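Local atomic coordinates of periplasmic molybdate-binding protein (Azotobacter vinelandii, PDB entry 1ATG), a protein that binds molybdate and tungstate in a pocket between its two domains and probably hands the oxyanion to a membrane ABC transporter. Residues T8-L11 against G12-E15; Y117-A120 against G121-L125; P38-A41 against Q42-G46; K203-A206 against E207-M210. All coordinates share one frame; numbering follows the deposited sequence. Where two conformers were deposited one is given.

Interaction 1: T8-L11 against G12-E15. With WO4 (tungstate(VI)ion), chain B.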
loop_
_atom_site.group_PDB
_atom_site.type_symbol
_atom_site.label_atom_id
_atom_site.label_comp_id
_atom_site.label_asym_id
_atom_site.label_seq_id
_atom_site.Cartn_x
_atom_site.Cartn_y
_atom_site.Cartn_z
ATOM N N THR A 8 2.398 4.419 -1.766
ATOM C CA THR A 8 1.685 4.372 -3.018
ATOM C C THR A 8 0.470 3.460 -3.021
ATOM O O THR A 8 -0.474 3.800 -3.744
ATOM C CB THR A 8 2.549 3.979 -4.233
ATOM O OG1 THR A 8 2.948 2.612 -4.169
ATOM C CG2 THR A 8 3.772 4.868 -4.367
ATOM N N ASN A 9 0.431 2.378 -2.270
ATOM C CA ASN A 9 -0.756 1.529 -2.308
ATOM C C ASN A 9 -2.046 2.288 -2.024
ATOM O O ASN A 9 -3.104 1.900 -2.523
ATOM C CB ASN A 9 -0.654 0.392 -1.287
ATOM C CG ASN A 9 -0.964 0.801 0.134
ATOM O OD1 ASN A 9 -2.094 0.694 0.651
ATOM N ND2 ASN A 9 0.071 1.322 0.809
ATOM N N PHE A 10 -1.959 3.281 -1.131
ATOM C CA PHE A 10 -3.113 3.960 -0.576
ATOM C C PHE A 10 -3.478 5.228 -1.308
ATOM O O PHE A 10 -4.432 5.924 -0.918
ATOM C CB PHE A 10 -2.809 4.262 0.904
ATOM C CG PHE A 10 -3.987 4.567 1.795
ATOM C CD1 PHE A 10 -5.005 3.655 1.983
ATOM C CD2 PHE A 10 -4.043 5.784 2.466
ATOM C CE1 PHE A 10 -6.063 3.949 2.837
ATOM C CE2 PHE A 10 -5.112 6.085 3.307
ATOM C CZ PHE A 10 -6.116 5.159 3.471
ATOM N N LEU A 11 -2.774 5.542 -2.399
ATOM C CA LEU A 11 -3.033 6.795 -3.097
ATOM C C LEU A 11 -4.468 6.973 -3.552
ATOM O O LEU A 11 -5.103 7.998 -3.255
ATOM C CB LEU A 11 -2.098 6.919 -4.307
ATOM C CG LEU A 11 -2.281 8.175 -5.171
ATOM C CD1 LEU A 11 -2.086 9.457 -4.372
ATOM C CD2 LEU A 11 -1.287 8.133 -6.329
ATOM N N GLY A 12 -5.016 6.021 -4.291
ATOM C CA GLY A 12 -6.371 6.139 -4.812
ATOM C C GLY A 12 -7.387 6.239 -3.683
ATOM O O GLY A 12 -8.358 7.007 -3.752
ATOM N N THR A 13 -7.186 5.480 -2.613
ATOM C CA THR A 13 -8.083 5.529 -1.455
ATOM C C THR A 13 -7.973 6.862 -0.739
ATOM O O THR A 13 -8.992 7.462 -0.360
ATOM C CB THR A 13 -7.808 4.350 -0.519
ATOM O OG1 THR A 13 -7.830 3.120 -1.251
ATOM C CG2 THR A 13 -8.866 4.298 0.579
ATOM N N LEU A 14 -6.752 7.376 -0.596
ATOM C CA LEU A 14 -6.576 8.680 0.039
ATOM C C LEU A 14 -7.212 9.774 -0.814
ATOM O O LEU A 14 -7.747 10.736 -0.241
ATOM C CB LEU A 14 -5.092 8.961 0.266
ATOM C CG LEU A 14 -4.807 10.309 0.938
ATOM C CD1 LEU A 14 -5.495 10.448 2.294
ATOM C CD2 LEU A 14 -3.303 10.498 1.102
ATOM N N GLU A 15 -7.201 9.654 -2.142
ATOM C CA GLU A 15 -7.884 10.642 -2.983
ATOM C C GLU A 15 -9.372 10.617 -2.680
ATOM O O GLU A 15 -10.017 11.673 -2.566
ATOM C CB GLU A 15 -7.609 10.363 -4.462
ATOM C CG GLU A 15 -6.172 10.709 -4.851
ATOM C CD GLU A 15 -5.729 10.176 -6.197
ATOM O OE1 GLU A 15 -6.360 9.233 -6.711
ATOM O OE2 GLU A 15 -4.718 10.687 -6.739
HETATM W W WO4 B . 4.124 0.704 -0.896
HETATM O O1 WO4 B . 4.604 1.162 -2.544
HETATM O O2 WO4 B . 2.461 1.082 -0.604
HETATM O O3 WO4 B . 4.332 -1.031 -0.634
HETATM O O4 WO4 B . 5.105 1.549 0.311
HETATM O O HOH W 1 -5.575 3.036 -2.800
#

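Interaction 2: Y117-A120 against G121-L125. With WO4 (tungstate(VI)ion), chain B.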
loop_
_atom_site.group_PDB
_atom_site.type_symbol
_atom_site.label_atom_id
_atom_site.label_comp_id
_atom_site.label_asym_id
_atom_site.label_seq_id
_atom_site.Cartn_x
_atom_site.Cartn_y
_atom_site.Cartn_z
ATOM N N TYR A 117 4.438 -3.793 0.203
ATOM C CA TYR A 117 3.676 -4.730 -0.635
ATOM C C TYR A 117 4.625 -5.618 -1.437
ATOM O O TYR A 117 4.257 -6.703 -1.877
ATOM C CB TYR A 117 2.705 -3.997 -1.571
ATOM C CG TYR A 117 1.403 -3.648 -0.868
ATOM C CD1 TYR A 117 1.349 -2.548 -0.013
ATOM C CD2 TYR A 117 0.280 -4.432 -1.020
ATOM C CE1 TYR A 117 0.165 -2.246 0.659
ATOM C CE2 TYR A 117 -0.894 -4.132 -0.355
ATOM C CZ TYR A 117 -0.943 -3.044 0.469
ATOM O OH TYR A 117 -2.131 -2.750 1.102
ATOM N N GLY A 118 5.846 -5.163 -1.657
ATOM C CA GLY A 118 6.921 -5.944 -2.265
ATOM C C GLY A 118 7.449 -6.983 -1.279
ATOM O O GLY A 118 7.697 -8.138 -1.636
ATOM N N LEU A 119 7.610 -6.575 -0.015
ATOM C CA LEU A 119 8.020 -7.506 1.024
ATOM C C LEU A 119 7.001 -8.642 1.136
ATOM O O LEU A 119 7.352 -9.823 1.175
ATOM C CB LEU A 119 8.168 -6.786 2.368
ATOM C CG LEU A 119 8.475 -7.688 3.565
ATOM C CD1 LEU A 119 9.803 -8.405 3.377
ATOM C CD2 LEU A 119 8.461 -6.885 4.866
ATOM N N ALA A 120 5.713 -8.291 1.128
ATOM C CA ALA A 120 4.660 -9.294 1.211
ATOM C C ALA A 120 4.712 -10.239 0.023
ATOM O O ALA A 120 4.618 -11.457 0.185
ATOM C CB ALA A 120 3.288 -8.640 1.328
ATOM N N GLY A 121 4.835 -9.709 -1.206
ATOM C CA GLY A 121 4.902 -10.572 -2.382
ATOM C C GLY A 121 6.111 -11.504 -2.332
ATOM O O GLY A 121 6.027 -12.672 -2.693
ATOM N N THR A 122 7.235 -10.955 -1.884
ATOM C CA THR A 122 8.444 -11.769 -1.754
ATOM C C THR A 122 8.273 -12.869 -0.716
ATOM O O THR A 122 8.663 -14.015 -0.950
ATOM C CB THR A 122 9.618 -10.848 -1.395
ATOM O OG1 THR A 122 9.755 -9.851 -2.423
ATOM C CG2 THR A 122 10.919 -11.625 -1.320
ATOM N N GLN A 123 7.599 -12.544 0.389
ATOM C CA GLN A 123 7.295 -13.535 1.400
ATOM C C GLN A 123 6.428 -14.658 0.841
ATOM O O GLN A 123 6.631 -15.815 1.230
ATOM C CB GLN A 123 6.603 -12.895 2.615
ATOM C CG GLN A 123 7.594 -12.103 3.461
ATOM C CD GLN A 123 6.936 -11.290 4.546
ATOM O OE1 GLN A 123 5.741 -10.995 4.515
ATOM N NE2 GLN A 123 7.759 -10.886 5.533
ATOM N N VAL A 124 5.483 -14.353 -0.044
ATOM C CA VAL A 124 4.674 -15.406 -0.649
ATOM C C VAL A 124 5.552 -16.324 -1.483
ATOM O O VAL A 124 5.422 -17.549 -1.406
ATOM C CB VAL A 124 3.549 -14.818 -1.503
ATOM C CG1 VAL A 124 2.810 -15.896 -2.284
ATOM C CG2 VAL A 124 2.583 -14.045 -0.604
ATOM N N LEU A 125 6.443 -15.763 -2.308
ATOM C CA LEU A 125 7.336 -16.624 -3.085
ATOM C C LEU A 125 8.222 -17.480 -2.188
ATOM O O LEU A 125 8.441 -18.661 -2.477
ATOM C CB LEU A 125 8.176 -15.808 -4.059
ATOM C CG LEU A 125 7.388 -15.042 -5.132
ATOM C CD1 LEU A 125 8.392 -14.402 -6.078
ATOM C CD2 LEU A 125 6.422 -15.931 -5.886
HETATM W W WO4 B . 4.124 0.704 -0.896
HETATM O O1 WO4 B . 4.604 1.162 -2.544
HETATM O O2 WO4 B . 2.461 1.082 -0.604
HETATM O O3 WO4 B . 4.332 -1.031 -0.634
HETATM O O4 WO4 B . 5.105 1.549 0.311
#

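Interaction 3: P38-A41 against Q42-G46. With EDO (1,2-ethanediol), chain F.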
loop_
_atom_site.group_PDB
_atom_site.type_symbol
_atom_site.label_atom_id
_atom_site.label_comp_id
_atom_site.label_asym_id
_atom_site.label_seq_id
_atom_site.Cartn_x
_atom_site.Cartn_y
_atom_site.Cartn_z
ATOM N N PRO A 38 11.417 5.280 1.056
ATOM C CA PRO A 38 11.852 6.593 0.600
ATOM C C PRO A 38 11.081 7.714 1.275
ATOM O O PRO A 38 11.675 8.765 1.595
ATOM C CB PRO A 38 11.675 6.597 -0.907
ATOM C CG PRO A 38 11.501 5.181 -1.294
ATOM C CD PRO A 38 11.075 4.403 -0.086
ATOM N N VAL A 39 9.770 7.550 1.499
ATOM C CA VAL A 39 9.017 8.604 2.188
ATOM C C VAL A 39 9.524 8.761 3.614
ATOM O O VAL A 39 9.708 9.913 4.056
ATOM C CB VAL A 39 7.507 8.344 2.136
ATOM C CG1 VAL A 39 6.754 9.337 3.020
ATOM C CG2 VAL A 39 6.986 8.430 0.715
ATOM N N TYR A 40 9.781 7.678 4.310
ATOM C CA TYR A 40 10.376 7.730 5.640
ATOM C C TYR A 40 11.687 8.528 5.575
ATOM O O TYR A 40 11.908 9.395 6.421
ATOM C CB TYR A 40 10.655 6.304 6.124
ATOM C CG TYR A 40 11.639 6.255 7.272
ATOM C CD1 TYR A 40 11.210 6.450 8.580
ATOM C CD2 TYR A 40 12.997 6.044 7.056
ATOM C CE1 TYR A 40 12.101 6.436 9.639
ATOM C CE2 TYR A 40 13.893 6.025 8.105
ATOM C CZ TYR A 40 13.440 6.218 9.392
ATOM O OH TYR A 40 14.347 6.202 10.433
ATOM N N ALA A 41 12.540 8.194 4.600
ATOM C CA ALA A 41 13.829 8.890 4.502
ATOM C C ALA A 41 13.652 10.364 4.219
ATOM O O ALA A 41 14.440 11.186 4.743
ATOM C CB ALA A 41 14.710 8.229 3.458
ATOM N N GLN A 42 12.681 10.750 3.417
ATOM C CA GLN A 42 12.402 12.144 3.141
ATOM C C GLN A 42 11.964 12.837 4.422
ATOM O O GLN A 42 12.391 13.977 4.671
ATOM C CB GLN A 42 11.310 12.295 2.084
ATOM C CG GLN A 42 11.741 11.962 0.664
ATOM C CD GLN A 42 10.567 11.958 -0.295
ATOM O OE1 GLN A 42 10.467 12.795 -1.188
ATOM N NE2 GLN A 42 9.664 11.001 -0.105
ATOM N N ILE A 43 11.124 12.194 5.232
ATOM C CA ILE A 43 10.685 12.804 6.493
ATOM C C ILE A 43 11.864 12.997 7.430
ATOM O O ILE A 43 11.943 14.074 8.057
ATOM C CB ILE A 43 9.534 12.004 7.124
ATOM C CG1 ILE A 43 8.302 12.131 6.219
ATOM C CG2 ILE A 43 9.234 12.488 8.538
ATOM C CD1 ILE A 43 7.191 11.136 6.523
ATOM N N VAL A 44 12.719 12.002 7.583
ATOM C CA VAL A 44 13.907 12.129 8.432
ATOM C C VAL A 44 14.796 13.247 7.900
ATOM O O VAL A 44 15.468 13.933 8.691
ATOM C CB VAL A 44 14.699 10.813 8.487
ATOM C CG1 VAL A 44 16.066 10.972 9.153
ATOM C CG2 VAL A 44 13.926 9.707 9.201
ATOM N N ASN A 45 14.801 13.482 6.595
ATOM C CA ASN A 45 15.531 14.559 5.955
ATOM C C ASN A 45 14.740 15.857 5.925
ATOM O O ASN A 45 14.966 16.750 5.117
ATOM C CB ASN A 45 15.937 14.138 4.536
ATOM C CG ASN A 45 16.960 15.061 3.899
ATOM O OD1 ASN A 45 17.907 15.469 4.588
ATOM N ND2 ASN A 45 16.808 15.369 2.622
ATOM N N GLY A 46 13.774 16.027 6.830
ATOM C CA GLY A 46 13.019 17.226 7.016
ATOM C C GLY A 46 11.918 17.604 6.072
ATOM O O GLY A 46 11.450 18.753 6.092
HETATM C C1 EDO F . 7.064 11.528 -2.000
HETATM O O1 EDO F . 7.420 12.424 -0.810
HETATM C C2 EDO F . 7.135 12.192 -3.384
HETATM O O2 EDO F . 8.587 12.737 -3.604
#

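Interaction 4: K203-A206 against E207-M210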
loop_
_atom_site.group_PDB
_atom_site.type_symbol
_atom_site.label_atom_id
_atom_site.label_comp_id
_atom_site.label_asym_id
_atom_site.label_seq_id
_atom_site.Cartn_x
_atom_site.Cartn_y
_atom_site.Cartn_z
ATOM N N LYS A 203 -0.900 21.501 13.410
ATOM C CA LYS A 203 -1.176 20.466 14.387
ATOM C C LYS A 203 -2.658 20.181 14.594
ATOM O O LYS A 203 -3.072 19.015 14.588
ATOM C CB LYS A 203 -0.537 20.801 15.740
ATOM C CG LYS A 203 -0.481 19.618 16.690
ATOM C CD LYS A 203 0.200 19.990 17.998
ATOM C CE LYS A 203 0.103 18.856 19.008
ATOM N NZ LYS A 203 -1.262 18.752 19.594
ATOM N N ALA A 204 -3.452 21.225 14.825
ATOM C CA ALA A 204 -4.883 21.048 15.059
ATOM C C ALA A 204 -5.570 20.411 13.859
ATOM O O ALA A 204 -6.360 19.473 14.027
ATOM C CB ALA A 204 -5.527 22.382 15.422
ATOM N N ASN A 205 -5.291 20.900 12.657
ATOM C CA ASN A 205 -5.875 20.317 11.449
ATOM C C ASN A 205 -5.393 18.879 11.242
ATOM O O ASN A 205 -6.212 18.031 10.851
ATOM C CB ASN A 205 -5.542 21.168 10.232
ATOM C CG ASN A 205 -6.462 20.991 9.047
ATOM O OD1 ASN A 205 -7.576 20.470 9.154
ATOM N ND2 ASN A 205 -6.007 21.460 7.884
ATOM N N ALA A 206 -4.126 18.600 11.523
ATOM C CA ALA A 206 -3.614 17.235 11.378
ATOM C C ALA A 206 -4.333 16.304 12.338
ATOM O O ALA A 206 -4.749 15.204 11.960
ATOM C CB ALA A 206 -2.115 17.215 11.616
ATOM N N GLU A 207 -4.508 16.724 13.592
ATOM C CA GLU A 207 -5.223 15.924 14.575
ATOM C C GLU A 207 -6.683 15.742 14.182
ATOM O O GLU A 207 -7.236 14.651 14.358
ATOM C CB GLU A 207 -5.068 16.542 15.968
ATOM C CG GLU A 207 -3.641 16.423 16.481
ATOM C CD GLU A 207 -3.440 17.052 17.848
ATOM O OE1 GLU A 207 -4.182 17.999 18.178
ATOM O OE2 GLU A 207 -2.532 16.592 18.573
ATOM N N GLN A 208 -7.314 16.751 13.608
ATOM C CA GLN A 208 -8.695 16.638 13.151
ATOM C C GLN A 208 -8.792 15.579 12.056
ATOM O O GLN A 208 -9.675 14.725 12.088
ATOM C CB GLN A 208 -9.241 17.971 12.637
ATOM C CG GLN A 208 -10.682 17.868 12.156
ATOM C CD GLN A 208 -11.265 19.154 11.632
ATOM O OE1 GLN A 208 -12.325 19.157 10.997
ATOM N NE2 GLN A 208 -10.595 20.273 11.890
ATOM N N PHE A 209 -7.894 15.654 11.072
ATOM C CA PHE A 209 -7.910 14.677 9.976
ATOM C C PHE A 209 -7.633 13.281 10.489
ATOM O O PHE A 209 -8.302 12.313 10.084
ATOM C CB PHE A 209 -6.913 15.112 8.893
ATOM C CG PHE A 209 -6.914 14.196 7.697
ATOM C CD1 PHE A 209 -8.035 14.096 6.895
ATOM C CD2 PHE A 209 -5.800 13.433 7.382
ATOM C CE1 PHE A 209 -8.048 13.255 5.794
ATOM C CE2 PHE A 209 -5.819 12.594 6.283
ATOM C CZ PHE A 209 -6.931 12.497 5.486
ATOM N N MET A 210 -6.689 13.100 11.395
ATOM C CA MET A 210 -6.355 11.803 11.967
ATOM C C MET A 210 -7.541 11.233 12.742
ATOM O O MET A 210 -7.794 10.025 12.696
ATOM C CB MET A 210 -5.097 11.883 12.821
ATOM C CG MET A 210 -3.836 12.147 12.006
ATOM S SD MET A 210 -3.242 10.738 11.052
ATOM C CE MET A 210 -2.142 10.011 12.275
#

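Interaction 1: T8-L11 against G12-E15
F10 lays its side chain across T13 and L14 at about a right angle to each. Its CG stands anti to the backbone N (chi1 -161°), which carries the ring from CB alongside both. Along one flank, CD1 meets T13 CB, CE1 comes to 3.6 Å from T13 CG2 and CZ ends 4.1 Å from the same methyl; along the other, CD2 lies 4.0 Å from L14 CB. A flat apolar group suits this spot, because the rings of Y77 and Y227 also meet it edge-to-face. F10 stands just ahead of helix 11-25, and its O takes the first regular i to i+4 bond, from L14 N at 2.8 Å. A water takes the hydrogen of T13 N and donates to N9 O. N9 grips one tungstate oxygen twice, with backbone N to O2 at 2.9 Å and ND2 to O2 at 2.8 Å, while OD1 is held by Y227 and Q192. These second-shell bonds fix the rotation of the amide and point ND2 at the anion. T8 OG1 donates to tungstate O1 at 2.7 Å. Such a strand-to-helix turn, lending N-H and hydroxyl donors to an anion, is characteristic of periplasmic oxyanion-binding proteins.

Interaction 2: Y117-A120 against G121-L125
G118 and T122 meet in the first turns of helix 116-127, whose N-terminal end faces the bound tungstate. T122 doubles the regular i to i+4 link: its N and its OG1 both donate to G118 O, the hydroxyl at 2.8 Å, and they arrive from opposite faces of the carbonyl plane. With OG1 anti to the carbonyl carbon (chi1 -58°), the hydroxyl folds back along the helix, a posture natural to threonine. The tight side holds the buried A120 and G121, with A120 and V124 against L82, and V124 CG2 sits 3.4 Å from A120 O. The looser side carries L119, which is exposed, and Q123. Here the two chains cross obliquely, L119 CG lying 3.8 Å from Q123 NE2, and Q123 OE1 is held by E188 N. Replacing Q123 with an alanine would probably leave E188 N without this acceptor and strip L119 of its neighbour. At the helix start, Y117 OH bonds Q192 and the ring turns its edge, in plane, to the tungstate. Y117 N gives tungstate O3 a nearly straight bond of 2.9 Å, with an N-H...O angle of 172°.

Interaction 3: P38-A41 against Q42-G46
V44 sets CG2 over one face of the Y40 ring, a CH-pi contact near the end of helix 36-44, which a Schellman motif closes. The methyl stands 3.8 Å from the ring centroid, 23° off the normal. V44 CG2 is 3.5 Å from Y40 CZ, so it sits toward the hydroxyl end of the ring. Y40 has CG anti to its own N (chi1 162°), which swings the ring along the helix onto the residue four places on; a branched valine offers it a compact methyl. One residue back, V39 CG1 and I43 CD1 touch at 4.0 Å, and both side chains lie on F52 of strand 51-53, whose aromatic ring these aliphatic branches pack against. Q42, on the exposed flank, was modelled in two conformers. In the one described its NE2 makes a weak bond to P38 O and its amide meets an ethanediol, probably from the crystallisation liquor. Further out, Y40 OH bonds Q66 and its ring receives K62 in a cation-pi contact, while L63 of helix 58-65 touches Y40, I43 and V44. The rotation of the tyrosine is therefore set from its tip and its face. The chain leaves the helix at N45, and G46, with positive phi, turns back: A47 N donates to Q42 O, and G46 N to I43 O at 2.9 Å.

Interaction 4: K203-A206 against E207-M210
Helix 203-212 begins with K203 and E207 joined in an i to i+4 salt bridge on its exposed flank, a classic pairing along an alpha-helix. K203 runs extended from CB and bends only at its end (chi4 -75°), which brings NZ to 2.7 Å from E207 OE2. The ammonium approaches from above the carboxylate plane, 42° out of it, and K203 NZ lies 3.3 Å from E207 OE1. The chains also meet lower down, K203 CG lying 4.1 Å from E207 CD, and both rest on L70. A long flexible lysine and a glutamate suit an exposed flank where charge can stay near water. With a leucine in place of E207, the ammonium of K203 would probably lose its acidic mate and be left to swing about. The opposite kind of surface belongs to A206, which lies against L2, V51 and I196; a methyl group lets the backbone come close to the sheet. F209 follows on that side, meeting F21 edge-to-face. N205 pays a polar cost: its OD1 is buried with no partner in the model, and Q208 NE2 stays 4.1 Å away. The chemistry thus divides the helix, with charges paired toward solvent and apolar groups, A206, F209 and M210, toward the sheet; the ion pair, spanning one turn, adds a side-chain tie to the backbone bond E207 N to K203 O.

From the N terminus the order is interaction 1, interaction 3, interaction 2, interaction 4. Each lies within one unbroken stretch of chain, helical or at a helix end, so none closes a long loop and none nests in or crosses another; the ties between them are spatial. Interactions 1 and 2 approach the same tungstate across the cleft between the two domains, and they touch directly, N9 CG to Y117 CE1 at 3.3 Å. Interaction 1 also reaches interaction 4, with L14 CD1 4.1 Å from F209 CZ, joining helices 11-25 and 203-212 beside strand 2-7. Interaction 3 touches none of the others, its helix packing on strand 51-53. Interactions 2 and 4 remain about 17 Å apart at their nearest atoms.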